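Local coordinates for deoxyhypusine hydroxylase (Homo sapiens, PDB 4D50), which hydroxylates the deoxyhypusine side chain of the translation factor eIF5A at a diiron centre, the second and last step of hypusine formation, at residues Q10-I15 / P42-W47; Q27-A32 / A57-E62; W47-F52 / Y65-M70; R74-L79 / G101-P106. One frame throughout, in Å; residues are numbered along the deposited sequence.

Contact 1. Residues Q10-I15 / P42-W47; sequences QEVDAI and PGAIAW. With GAI (guanidine), chain I; GAI (guanidine), chain G.
V12 and A44 come nearest each other where the segments 10-15 and 42-47 run side by side, their short axes 9.4 Å apart and almost parallel, with an angle of 6° between their N-to-C directions, as in the stacked helices of a HEAT-type alpha-solenoid. W47 makes the largest contribution. W47 CG is anti to the carbonyl carbon (chi1 -75°), and the indole N-H meets the D13 carboxylate, W47 NE1 donating to D13 OD1 at 2.9 Å. The bond is nearly straight, 169° at the hydrogen. The acceptor lies in the plane of the indole, whereas the donor meets OD1 on its anti side and somewhat out of the carboxylate plane; carboxylate and ring are not coplanar. The peptide oxygen of D13 sits over one indole face, offset toward the rim, and D13 thus meets the ring with both side chain and backbone. V12 CG1 packs next to this pair: it lies 3.9 Å from W47 CD1 and 3.7 Å from A44 N, and reaches A44 CB at 4.5 Å. G43, having no side chain, brings its backbone against the same methyl, its C atom 3.9 Å from V12 CG1. An alanine in place of W47 would probably leave the D13 carboxylate without its indole mate and open a gap beside V12. P42 and I45 of segment 42-47 border a bound guanidine. Around the contact, V12 also packs on L36 of helix 26-39, which lies between the two helices in sequence, and W47 also touches Q17 and V20 of helix 3-20.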
loop_
_atom_site.group_PDB
_atom_site.type_symbol
_atom_site.label_atom_id
_atom_site.label_comp_id
_atom_site.label_asym_id
_atom_site.label_seq_id
_atom_site.Cartn_x
_atom_site.Cartn_y
_atom_site.Cartn_z
ATOM N N GLN A 10 -13.478 21.551 12.061
ATOM C CA GLN A 10 -14.833 21.308 11.584
ATOM C C GLN A 10 -14.818 20.383 10.360
ATOM O O GLN A 10 -15.604 19.416 10.288
ATOM C CB GLN A 10 -15.532 22.611 11.170
ATOM C CG GLN A 10 -15.954 23.517 12.330
ATOM C CD GLN A 10 -16.902 24.650 11.919
ATOM O OE1 GLN A 10 -17.091 24.960 10.755
ATOM N NE2 GLN A 10 -17.486 25.288 12.907
ATOM N N GLU A 11 -13.964 20.687 9.386
ATOM C CA GLU A 11 -13.955 19.904 8.136
ATOM C C GLU A 11 -13.464 18.474 8.416
ATOM O O GLU A 11 -13.999 17.452 7.893
ATOM C CB GLU A 11 -13.095 20.571 7.070
ATOM C CG GLU A 11 -13.695 21.844 6.496
ATOM C CD GLU A 11 -15.151 21.608 6.097
ATOM O OE1 GLU A 11 -15.406 20.660 5.318
ATOM O OE2 GLU A 11 -16.030 22.335 6.614
ATOM N N VAL A 12 -12.447 18.373 9.246
ATOM C CA VAL A 12 -12.035 17.056 9.736
ATOM C C VAL A 12 -13.165 16.173 10.340
ATOM O O VAL A 12 -13.241 14.961 10.096
ATOM C CB VAL A 12 -10.850 17.182 10.728
ATOM C CG1 VAL A 12 -10.572 15.865 11.439
ATOM C CG2 VAL A 12 -9.584 17.641 10.014
ATOM N N ASP A 13 -14.024 16.749 11.172
ATOM C CA ASP A 13 -15.054 15.969 11.854
ATOM C C ASP A 13 -16.137 15.562 10.898
ATOM O O ASP A 13 -16.672 14.451 10.950
ATOM C CB ASP A 13 -15.636 16.797 12.998
ATOM C CG ASP A 13 -14.642 17.003 14.097
ATOM O OD1 ASP A 13 -13.635 16.233 14.159
ATOM O OD2 ASP A 13 -14.841 17.951 14.910
ATOM N N ALA A 14 -16.401 16.441 9.956
ATOM C CA ALA A 14 -17.371 16.208 8.885
ATOM C C ALA A 14 -16.940 15.091 7.968
ATOM O O ALA A 14 -17.739 14.191 7.671
ATOM C CB ALA A 14 -17.536 17.467 8.073
ATOM N N ILE A 15 -15.688 15.171 7.512
ATOM C CA ILE A 15 -15.106 14.134 6.663
ATOM C C ILE A 15 -15.025 12.803 7.422
ATOM O O ILE A 15 -15.325 11.716 6.873
ATOM C CB ILE A 15 -13.719 14.584 6.134
ATOM C CG1 ILE A 15 -13.911 15.802 5.224
ATOM C CG2 ILE A 15 -12.990 13.450 5.378
ATOM C CD1 ILE A 15 -12.687 16.690 5.114
ATOM N N PRO A 42 -4.534 15.041 15.189
ATOM C CA PRO A 42 -5.118 14.095 16.149
ATOM C C PRO A 42 -6.559 13.770 15.846
ATOM O O PRO A 42 -6.900 12.615 15.948
ATOM C CB PRO A 42 -4.973 14.781 17.503
ATOM C CG PRO A 42 -4.505 16.176 17.226
ATOM C CD PRO A 42 -4.054 16.305 15.784
ATOM N N GLY A 43 -7.387 14.743 15.427
ATOM C CA GLY A 43 -8.747 14.461 15.040
ATOM C C GLY A 43 -8.746 13.432 13.889
ATOM O O GLY A 43 -9.474 12.411 13.900
ATOM N N ALA A 44 -7.902 13.699 12.906
ATOM C CA ALA A 44 -7.837 12.825 11.685
ATOM C C ALA A 44 -7.418 11.418 12.048
ATOM O O ALA A 44 -8.024 10.434 11.652
ATOM C CB ALA A 44 -6.909 13.410 10.688
ATOM N N ILE A 45 -6.387 11.297 12.861
ATOM C CA ILE A 45 -5.960 9.977 13.315
ATOM C C ILE A 45 -7.073 9.218 14.068
ATOM O O ILE A 45 -7.294 7.998 13.869
ATOM C CB ILE A 45 -4.654 10.123 14.135
ATOM C CG1 ILE A 45 -3.546 10.543 13.154
ATOM C CG2 ILE A 45 -4.271 8.846 14.817
ATOM C CD1 ILE A 45 -2.194 10.875 13.737
ATOM N N ALA A 46 -7.832 9.916 14.916
ATOM C CA ALA A 46 -8.915 9.284 15.653
ATOM C C ALA A 46 -10.057 8.769 14.804
ATOM O O ALA A 46 -10.546 7.682 15.056
ATOM C CB ALA A 46 -9.455 10.233 16.724
ATOM N N TRP A 47 -10.464 9.527 13.821
ATOM C CA TRP A 47 -11.524 9.141 12.936
ATOM C C TRP A 47 -11.070 7.934 12.057
ATOM O O TRP A 47 -11.834 7.041 11.803
ATOM C CB TRP A 47 -11.925 10.297 12.035
ATOM C CG TRP A 47 -12.742 11.394 12.663
ATOM C CD1 TRP A 47 -12.358 12.699 12.853
ATOM C CD2 TRP A 47 -14.103 11.310 13.105
ATOM N NE1 TRP A 47 -13.389 13.428 13.398
ATOM C CE2 TRP A 47 -14.463 12.598 13.604
ATOM C CE3 TRP A 47 -15.029 10.272 13.176
ATOM C CZ2 TRP A 47 -15.726 12.869 14.124
ATOM C CZ3 TRP A 47 -16.305 10.540 13.697
ATOM C CH2 TRP A 47 -16.630 11.826 14.187
HETATM C C GAI I . -0.891 14.328 16.121
HETATM N N1 GAI I . -0.064 14.071 17.014
HETATM N N2 GAI I . -1.895 13.480 15.915
HETATM N N3 GAI I . -0.725 15.414 15.362
HETATM C C GAI G . -3.496 19.468 14.230
HETATM N N1 GAI G . -4.516 19.663 14.929
HETATM N N2 GAI G . -3.606 19.511 12.901
HETATM N N3 GAI G . -2.297 19.265 14.790
#

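Contact 2. Residues Q27-A32 / A57-E62; sequences QARFRA and ALLKHE. With FE (Fe (III) ion), chain D; PER (peroxide ion), chain E.
R29, bent at chi3 (74°), meets L59, whose CG stands anti to its own backbone N (chi1 -178°). L59 divides its two methyls between R29 and F30. CD2 sits over the centre of one face of the R29 guanidinium, 3.5 Å from R29 CZ, and CD1 lies 3.8 Å from F30 CE1. The guanidinium is therefore packed on an apolar methyl while its polar rim is used in other directions, in a salt bridge to D54 and a hydrogen bond to the L19 carbonyl. The edge of the F30 ring meets L58 and E62: F30 CZ touches L58 CG at 3.8 Å, and F30 CE2 lies 3.5 Å from E62 OE1, both partners near the ring plane. An alanine at F30 would probably open a gap among L58, L59 and E62 and let the E62 carboxylate turn. Behind this layer is the active site. H61 ND1 donates to L58 O at 2.7 Å, on a carbonyl lone pair, and E62 N gives that oxygen a second bond. The ring is thereby oriented so that H61 NE2 binds an iron(III) ion at 2.3 Å, which H245 and E246 also bind and which carries the peroxide. L58 thus positions the ligand H61, and F30 packs on L58 one step further out. The two helices run nearly parallel at this point; helix 57-70 has helix 26-39 on one flank and, through K60 and H61, helix 90-103 on another, while L58 also touches S277 of helix 272-289.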
loop_
_atom_site.group_PDB
_atom_site.type_symbol
_atom_site.label_atom_id
_atom_site.label_comp_id
_atom_site.label_asym_id
_atom_site.label_seq_id
_atom_site.Cartn_x
_atom_site.Cartn_y
_atom_site.Cartn_z
ATOM N N GLN A 27 -16.568 4.505 -2.405
ATOM C CA GLN A 27 -15.687 5.458 -3.036
ATOM C C GLN A 27 -15.675 6.768 -2.229
ATOM O O GLN A 27 -14.649 7.434 -2.157
ATOM C CB GLN A 27 -16.084 5.705 -4.496
ATOM C CG GLN A 27 -17.415 6.449 -4.678
ATOM C CD GLN A 27 -17.443 7.316 -5.934
ATOM O OE1 GLN A 27 -18.367 7.234 -6.730
ATOM N NE2 GLN A 27 -16.431 8.160 -6.101
ATOM N N ALA A 28 -16.793 7.098 -1.608
ATOM C CA ALA A 28 -16.956 8.281 -0.754
ATOM C C ALA A 28 -16.189 8.173 0.552
ATOM O O ALA A 28 -15.608 9.132 1.031
ATOM C CB ALA A 28 -18.419 8.505 -0.442
ATOM N N ARG A 29 -16.157 6.979 1.104
ATOM C CA ARG A 29 -15.373 6.750 2.279
ATOM C C ARG A 29 -13.894 6.723 1.919
ATOM O O ARG A 29 -13.081 7.184 2.710
ATOM C CB ARG A 29 -15.815 5.467 2.925
ATOM C CG ARG A 29 -17.342 5.394 3.270
ATOM C CD ARG A 29 -17.716 4.023 3.780
ATOM N NE ARG A 29 -17.245 3.805 5.125
ATOM C CZ ARG A 29 -17.269 2.681 5.798
ATOM N NH1 ARG A 29 -17.798 1.578 5.272
ATOM N NH2 ARG A 29 -16.818 2.619 7.034
ATOM N N PHE A 30 -13.507 6.285 0.705
ATOM C CA PHE A 30 -12.073 6.401 0.308
ATOM C C PHE A 30 -11.632 7.802 0.154
ATOM O O PHE A 30 -10.550 8.206 0.583
ATOM C CB PHE A 30 -11.774 5.623 -0.996
ATOM C CG PHE A 30 -11.378 4.215 -0.746
ATOM C CD1 PHE A 30 -12.291 3.325 -0.230
ATOM C CD2 PHE A 30 -10.081 3.792 -0.991
ATOM C CE1 PHE A 30 -11.941 2.016 0.020
ATOM C CE2 PHE A 30 -9.720 2.499 -0.701
ATOM C CZ PHE A 30 -10.655 1.606 -0.205
ATOM N N ARG A 31 -12.504 8.598 -0.433
ATOM C CA ARG A 31 -12.246 10.007 -0.621
ATOM C C ARG A 31 -12.078 10.664 0.703
ATOM O O ARG A 31 -11.150 11.456 0.857
ATOM C CB ARG A 31 -13.412 10.705 -1.340
ATOM C CG ARG A 31 -13.339 10.544 -2.810
ATOM C CD ARG A 31 -14.605 11.094 -3.480
ATOM N NE ARG A 31 -14.723 10.458 -4.782
ATOM C CZ ARG A 31 -13.912 10.722 -5.810
ATOM N NH1 ARG A 31 -12.965 11.661 -5.722
ATOM N NH2 ARG A 31 -14.059 10.054 -6.944
ATOM N N ALA A 32 -12.933 10.344 1.653
ATOM C CA ALA A 32 -12.796 10.917 3.041
ATOM C C ALA A 32 -11.465 10.534 3.663
ATOM O O ALA A 32 -10.752 11.328 4.287
ATOM C CB ALA A 32 -13.940 10.454 3.898
ATOM N N ALA A 57 -12.213 -5.473 4.439
ATOM C CA ALA A 57 -10.706 -5.669 4.611
ATOM C C ALA A 57 -9.962 -4.658 3.743
ATOM O O ALA A 57 -8.908 -4.106 4.168
ATOM C CB ALA A 57 -10.276 -7.072 4.192
ATOM N N LEU A 58 -10.458 -4.413 2.533
ATOM C CA LEU A 58 -9.926 -3.369 1.620
ATOM C C LEU A 58 -9.878 -2.006 2.330
ATOM O O LEU A 58 -8.806 -1.373 2.436
ATOM C CB LEU A 58 -10.729 -3.225 0.336
ATOM C CG LEU A 58 -10.145 -2.172 -0.593
ATOM C CD1 LEU A 58 -8.787 -2.597 -1.142
ATOM C CD2 LEU A 58 -11.043 -1.895 -1.796
ATOM N N LEU A 59 -11.004 -1.599 2.895
ATOM C CA LEU A 59 -10.995 -0.297 3.562
ATOM C C LEU A 59 -10.035 -0.321 4.750
ATOM O O LEU A 59 -9.213 0.553 4.899
ATOM C CB LEU A 59 -12.413 0.113 3.980
ATOM C CG LEU A 59 -12.468 1.495 4.629
ATOM C CD1 LEU A 59 -12.042 2.653 3.761
ATOM C CD2 LEU A 59 -13.941 1.696 5.116
ATOM N N LYS A 60 -10.097 -1.363 5.587
ATOM C CA LYS A 60 -9.289 -1.391 6.809
ATOM C C LYS A 60 -7.775 -1.347 6.562
ATOM O O LYS A 60 -7.033 -0.677 7.269
ATOM C CB LYS A 60 -9.609 -2.608 7.641
ATOM C CG LYS A 60 -10.940 -2.551 8.379
ATOM C CD LYS A 60 -11.090 -3.725 9.351
ATOM C CE LYS A 60 -11.315 -5.022 8.629
ATOM N NZ LYS A 60 -11.697 -6.148 9.508
ATOM N N HIS A 61 -7.341 -2.022 5.538
ATOM C CA HIS A 61 -5.926 -2.020 5.189
ATOM C C HIS A 61 -5.495 -0.673 4.612
ATOM O O HIS A 61 -4.360 -0.228 4.876
ATOM C CB HIS A 61 -5.588 -3.243 4.347
ATOM C CG HIS A 61 -5.339 -2.941 2.902
ATOM N ND1 HIS A 61 -6.301 -2.418 2.071
ATOM C CD2 HIS A 61 -4.198 -3.044 2.176
ATOM C CE1 HIS A 61 -5.776 -2.292 0.848
ATOM N NE2 HIS A 61 -4.487 -2.629 0.906
ATOM N N GLU A 62 -6.403 0.049 3.952
ATOM C CA GLU A 62 -6.096 1.433 3.470
ATOM C C GLU A 62 -5.945 2.410 4.696
ATOM O O GLU A 62 -5.137 3.362 4.706
ATOM C CB GLU A 62 -7.182 1.897 2.550
ATOM C CG GLU A 62 -6.759 2.700 1.335
ATOM C CD GLU A 62 -6.107 1.816 0.284
ATOM O OE1 GLU A 62 -6.677 0.778 -0.106
ATOM O OE2 GLU A 62 -4.948 2.118 -0.038
HETATM FE FE FE D . -3.199 -3.337 -0.905
HETATM O O1 PER E . -2.124 -5.068 0.973
HETATM O O2 PER E . -2.957 -5.412 -0.279
HETATM O O HOH W 1 -1.123 -2.564 -0.032
HETATM O O HOH W 2 -3.336 -1.327 -1.682
#

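Contact 3. Residues W47-F52 / Y65-M70; sequences WISQAF and YCLGQM
I48 and L67 lie alongside each other, pointing opposite ways, the central pair between helix 42-50 and helix 57-70. The branched end of L67 lies against I48: I48 CG2 touches L67 CG as well as CD2, the latter at 3.8 Å, and I48 CD1 is also near L67 CD2. I48 CG1 stands anti to the carbonyl carbon (chi1 -69°), and the chain continues extended, which brings CD1 forward to meet M70 tip to tip. There I48 CD1 lies 3.8 Å from M70 SD, and the methionine chain, bent at chi3 (85°), also carries its CE methyl to 4.2 Å from that same CD1. F52 approaches from the C-terminal end of segment 47-52. It too meets L67 tip to tip, with L67 CD1 at the edge of the phenyl ring and near its plane, 4.0 Å from F52 CE2. L67 CD2 therefore meets I48, while CD1 meets both I48 and the F52 ring. S49 lies beside the same leucine, its OG 4.3 Å from L67 CD1, but the hydroxyl is hydrogen-bonded to the I45 carbonyl of its own helix. F52 further packs on L63 and A64 of helix 57-70 and on M78 and V82 of helix 76-84, and L67 on L79, so that this layer continues into the next helix of the HEAT array. No hydrogen bond crosses between the segments. Cohesion must come from the fit of aliphatic, thioether and aromatic surfaces, and the one hydroxyl at the border is satisfied within its own helix, which lets S49 sit against a leucine methyl without needing a polar partner across.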
loop_
_atom_site.group_PDB
_atom_site.type_symbol
_atom_site.label_atom_id
_atom_site.label_comp_id
_atom_site.label_asym_id
_atom_site.label_seq_id
_atom_site.Cartn_x
_atom_site.Cartn_y
_atom_site.Cartn_z
ATOM N N TRP A 47 -10.464 9.527 13.821
ATOM C CA TRP A 47 -11.524 9.141 12.936
ATOM C C TRP A 47 -11.070 7.934 12.057
ATOM O O TRP A 47 -11.834 7.041 11.803
ATOM C CB TRP A 47 -11.925 10.297 12.035
ATOM C CG TRP A 47 -12.742 11.394 12.663
ATOM C CD1 TRP A 47 -12.358 12.699 12.853
ATOM C CD2 TRP A 47 -14.103 11.310 13.105
ATOM N NE1 TRP A 47 -13.389 13.428 13.398
ATOM C CE2 TRP A 47 -14.463 12.598 13.604
ATOM C CE3 TRP A 47 -15.029 10.272 13.176
ATOM C CZ2 TRP A 47 -15.726 12.869 14.124
ATOM C CZ3 TRP A 47 -16.305 10.540 13.697
ATOM C CH2 TRP A 47 -16.630 11.826 14.187
ATOM N N ILE A 48 -9.823 7.935 11.635
ATOM C CA ILE A 48 -9.283 6.834 10.771
ATOM C C ILE A 48 -9.263 5.562 11.628
ATOM O O ILE A 48 -9.561 4.465 11.177
ATOM C CB ILE A 48 -7.875 7.156 10.241
ATOM C CG1 ILE A 48 -7.910 8.317 9.208
ATOM C CG2 ILE A 48 -7.191 5.964 9.586
ATOM C CD1 ILE A 48 -6.566 8.775 8.770
ATOM N N SER A 49 -8.897 5.754 12.909
ATOM C CA SER A 49 -8.717 4.680 13.851
ATOM C C SER A 49 -10.042 4.066 14.200
ATOM O O SER A 49 -10.135 2.841 14.320
ATOM C CB SER A 49 -8.053 5.235 15.138
ATOM O OG SER A 49 -6.663 5.562 14.888
ATOM N N GLN A 50 -11.059 4.916 14.281
ATOM C CA GLN A 50 -12.425 4.466 14.524
ATOM C C GLN A 50 -12.935 3.536 13.423
ATOM O O GLN A 50 -13.657 2.595 13.700
ATOM C CB GLN A 50 -13.360 5.662 14.774
ATOM C CG GLN A 50 -14.788 5.330 15.238
ATOM C CD GLN A 50 -15.647 6.593 15.429
ATOM O OE1 GLN A 50 -15.160 7.603 15.870
ATOM N NE2 GLN A 50 -16.899 6.554 14.970
ATOM N N ALA A 51 -12.540 3.777 12.192
ATOM C CA ALA A 51 -12.970 2.902 11.062
ATOM C C ALA A 51 -12.429 1.488 11.041
ATOM O O ALA A 51 -12.906 0.664 10.216
ATOM C CB ALA A 51 -12.696 3.604 9.741
ATOM N N PHE A 52 -11.456 1.123 11.884
ATOM C CA PHE A 52 -11.035 -0.290 11.954
ATOM C C PHE A 52 -12.151 -1.299 12.349
ATOM O O PHE A 52 -11.890 -2.525 12.361
ATOM C CB PHE A 52 -9.792 -0.473 12.840
ATOM C CG PHE A 52 -8.501 -0.082 12.146
ATOM C CD1 PHE A 52 -7.972 -0.850 11.090
ATOM C CD2 PHE A 52 -7.826 1.071 12.515
ATOM C CE1 PHE A 52 -6.790 -0.437 10.457
ATOM C CE2 PHE A 52 -6.613 1.460 11.910
ATOM C CZ PHE A 52 -6.093 0.693 10.868
ATOM N N TYR A 65 -2.529 1.794 5.866
ATOM C CA TYR A 65 -1.586 2.403 4.950
ATOM C C TYR A 65 -1.463 3.915 5.129
ATOM O O TYR A 65 -0.387 4.476 5.260
ATOM C CB TYR A 65 -1.998 2.114 3.511
ATOM C CG TYR A 65 -1.187 2.772 2.437
ATOM C CD1 TYR A 65 0.094 2.337 2.122
ATOM C CD2 TYR A 65 -1.645 3.947 1.829
ATOM C CE1 TYR A 65 0.855 2.983 1.129
ATOM C CE2 TYR A 65 -0.936 4.558 0.822
ATOM C CZ TYR A 65 0.342 4.133 0.536
ATOM O OH TYR A 65 0.991 4.754 -0.461
ATOM N N CYS A 66 -2.603 4.551 5.269
ATOM C CA CYS A 66 -2.685 6.002 5.465
ATOM C C CYS A 66 -1.993 6.413 6.751
ATOM O O CYS A 66 -1.249 7.381 6.725
ATOM C CB CYS A 66 -4.115 6.567 5.419
ATOM S SG CYS A 66 -4.756 6.586 3.734
ATOM N N LEU A 67 -2.198 5.665 7.859
ATOM C CA LEU A 67 -1.557 6.060 9.129
ATOM C C LEU A 67 -0.058 5.937 8.996
ATOM O O LEU A 67 0.719 6.648 9.657
ATOM C CB LEU A 67 -2.063 5.166 10.289
ATOM C CG LEU A 67 -3.561 5.413 10.664
ATOM C CD1 LEU A 67 -3.993 4.437 11.715
ATOM C CD2 LEU A 67 -3.829 6.857 11.115
ATOM N N GLY A 68 0.373 4.960 8.227
ATOM C CA GLY A 68 1.797 4.807 7.974
ATOM C C GLY A 68 2.358 6.042 7.279
ATOM O O GLY A 68 3.433 6.548 7.653
ATOM N N GLN A 69 1.756 6.389 6.186
ATOM C CA GLN A 69 2.225 7.468 5.322
ATOM C C GLN A 69 2.198 8.828 6.006
ATOM O O GLN A 69 3.021 9.711 5.636
ATOM C CB GLN A 69 1.379 7.477 4.008
ATOM C CG GLN A 69 1.504 6.200 3.236
ATOM C CD GLN A 69 2.858 5.959 2.675
ATOM O OE1 GLN A 69 3.339 6.778 1.951
ATOM N NE2 GLN A 69 3.466 4.802 2.989
ATOM N N MET A 70 1.280 8.966 7.009
ATOM C CA MET A 70 1.136 10.160 7.826
ATOM C C MET A 70 2.352 10.416 8.721
ATOM O O MET A 70 2.626 11.547 9.114
ATOM C CB MET A 70 -0.131 10.109 8.588
ATOM C CG MET A 70 -1.371 10.240 7.694
ATOM S SD MET A 70 -2.886 9.756 8.511
ATOM C CE MET A 70 -3.286 11.265 9.322
#

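Contact 4. Residues R74-L79 / G101-P106; sequences RAIPML and GAIGDP. With GAI (guanidine), chain I.
I76 and L79 meet I103 in the HEAT-repeat array, where segment 74-79, in the HEAT-like repeat 59-85, packs on segment 101-106, in the repeat 92-118. I103 CD1 is the meeting point. L79 reaches it tip to tip, with L79 CD1 3.7 Å from I103 CD1, while the I76 side chain crosses I103 obliquely and places its CG1 4.2 Å from the same methyl. A75 adds a third wall, A75 CB standing 4.3 Å from I103 CD1. I103 CG1 is anti to the carbonyl carbon (chi1 -70°) and CD1 follows in extended form, which brings this methyl out among three side chains of the other segment. The helix ends just after I103. G104 has left helical geometry with a positive phi of 81°, a conformation easily adopted by glycine, and the chain then turns so that D105 is directed back at segment 74-79. D105 CG is anti to its backbone N, and the D105 side chain crosses I76 at about a right angle. D105 OD1 accepts from the backbone N of E107, whereas OD2 touches I76 without a polar bond. Beyond the pair, L79 continues onto A96, A99 and L100 of helix 90-103 and onto A64 and L67 of helix 57-70, which ties three successive helices together. R74, at the other end of the segment, belongs to the pocket of a bound guanidine, although its modelled approach to that molecule is doubtful. I76 CD1 lies 3.9 Å from D105 OD2.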
loop_
_atom_site.group_PDB
_atom_site.type_symbol
_atom_site.label_atom_id
_atom_site.label_comp_id
_atom_site.label_asym_id
_atom_site.label_seq_id
_atom_site.Cartn_x
_atom_site.Cartn_y
_atom_site.Cartn_z
ATOM N N ARG A 74 1.621 9.335 16.886
ATOM C CA ARG A 74 0.325 9.206 17.606
ATOM C C ARG A 74 -0.505 7.990 17.162
ATOM O O ARG A 74 -1.371 7.565 17.867
ATOM C CB ARG A 74 -0.526 10.464 17.552
ATOM C CG ARG A 74 0.067 11.628 18.370
ATOM C CD ARG A 74 -0.972 12.660 18.845
ATOM N NE ARG A 74 -1.354 12.384 20.220
ATOM C CZ ARG A 74 -0.602 12.702 21.270
ATOM N NH1 ARG A 74 0.557 13.349 21.086
ATOM N NH2 ARG A 74 -0.997 12.364 22.505
ATOM N N ALA A 75 -0.223 7.468 15.957
ATOM C CA ALA A 75 -0.951 6.351 15.400
ATOM C C ALA A 75 -0.438 5.049 15.914
ATOM O O ALA A 75 -1.017 3.977 15.588
ATOM C CB ALA A 75 -0.895 6.369 13.867
ATOM N N ILE A 76 0.699 5.075 16.638
ATOM C CA ILE A 76 1.376 3.830 16.909
ATOM C C ILE A 76 0.580 2.822 17.712
ATOM O O ILE A 76 0.556 1.643 17.402
ATOM C CB ILE A 76 2.783 4.115 17.552
ATOM C CG1 ILE A 76 3.774 4.497 16.454
ATOM C CG2 ILE A 76 3.311 2.903 18.320
ATOM C CD1 ILE A 76 5.082 5.087 16.966
ATOM N N PRO A 77 -0.090 3.279 18.826
ATOM C CA PRO A 77 -0.906 2.354 19.594
ATOM C C PRO A 77 -2.001 1.623 18.800
ATOM O O PRO A 77 -2.190 0.457 18.974
ATOM C CB PRO A 77 -1.503 3.233 20.707
ATOM C CG PRO A 77 -0.525 4.329 20.832
ATOM C CD PRO A 77 -0.031 4.616 19.428
ATOM N N MET A 78 -2.683 2.313 17.926
ATOM C CA MET A 78 -3.785 1.727 17.147
ATOM C C MET A 78 -3.172 0.732 16.199
ATOM O O MET A 78 -3.704 -0.345 16.031
ATOM C CB MET A 78 -4.538 2.798 16.354
ATOM C CG MET A 78 -5.715 2.252 15.574
ATOM S SD MET A 78 -7.067 1.423 16.459
ATOM C CE MET A 78 -7.362 2.338 17.924
ATOM N N LEU A 79 -2.047 1.084 15.612
ATOM C CA LEU A 79 -1.416 0.173 14.583
ATOM C C LEU A 79 -0.873 -1.108 15.262
ATOM O O LEU A 79 -0.926 -2.203 14.715
ATOM C CB LEU A 79 -0.309 0.849 13.820
ATOM C CG LEU A 79 -0.800 1.921 12.844
ATOM C CD1 LEU A 79 0.294 2.828 12.340
ATOM C CD2 LEU A 79 -1.477 1.224 11.666
ATOM N N GLY A 101 6.656 0.481 10.365
ATOM C CA GLY A 101 7.920 0.755 9.691
ATOM C C GLY A 101 7.995 2.121 9.041
ATOM O O GLY A 101 9.068 2.773 9.081
ATOM N N ALA A 102 6.846 2.597 8.529
ATOM C CA ALA A 102 6.821 3.815 7.742
ATOM C C ALA A 102 6.926 4.976 8.606
ATOM O O ALA A 102 7.542 5.960 8.238
ATOM C CB ALA A 102 5.588 3.842 6.870
ATOM N N ILE A 103 6.349 4.886 9.790
ATOM C CA ILE A 103 6.424 5.977 10.768
ATOM C C ILE A 103 7.867 6.171 11.241
ATOM O O ILE A 103 8.296 7.311 11.383
ATOM C CB ILE A 103 5.500 5.726 11.938
ATOM C CG1 ILE A 103 4.044 5.860 11.466
ATOM C CG2 ILE A 103 5.718 6.734 13.092
ATOM C CD1 ILE A 103 3.027 5.257 12.443
ATOM N N GLY A 104 8.644 5.106 11.273
ATOM C CA GLY A 104 10.115 5.261 11.396
ATOM C C GLY A 104 10.590 5.494 12.804
ATOM O O GLY A 104 11.781 5.814 13.018
ATOM N N ASP A 105 9.706 5.314 13.769
ATOM C CA ASP A 105 10.042 5.519 15.169
ATOM C C ASP A 105 10.542 4.222 15.783
ATOM O O ASP A 105 9.811 3.252 15.873
ATOM C CB ASP A 105 8.793 6.009 15.899
ATOM C CG ASP A 105 9.043 6.396 17.349
ATOM O OD1 ASP A 105 9.946 5.832 18.034
ATOM O OD2 ASP A 105 8.229 7.200 17.823
ATOM N N PRO A 106 11.790 4.205 16.274
ATOM C CA PRO A 106 12.377 2.964 16.826
ATOM C C PRO A 106 11.721 2.367 18.091
ATOM O O PRO A 106 12.036 1.258 18.460
ATOM C CB PRO A 106 13.836 3.351 17.089
ATOM C CG PRO A 106 13.860 4.838 17.167
ATOM C CD PRO A 106 12.655 5.386 16.439
HETATM C C GAI I . -0.891 14.328 16.121
HETATM N N1 GAI I . -0.064 14.071 17.014
HETATM N N2 GAI I . -1.895 13.480 15.915
HETATM N N3 GAI I . -0.725 15.414 15.362
#

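How the contacts relate
Contacts 2, 3 and 4 are buried, whereas contact 1 lies about 22 Å from the chain centre (centre to centre) and is only partly buried. It alone has a hydrogen bond across its segments; contacts 3 and 4 are mainly aliphatic, with an aromatic edge and a thioether in contact 3 and an aspartate at the border of contact 4. Contact 2 mixes apolar packing with charged groups and alone holds an iron ligand. Contacts 1 and 3 share helix 42-50 and W47; contacts 2 and 3 share helix 57-70, and K60 O lies 3.2 Å from F52 CE1. Contacts 1 and 3 each touch all the others; only contacts 2 and 4 do not meet. Contacts 1 and 4 border one guanidine.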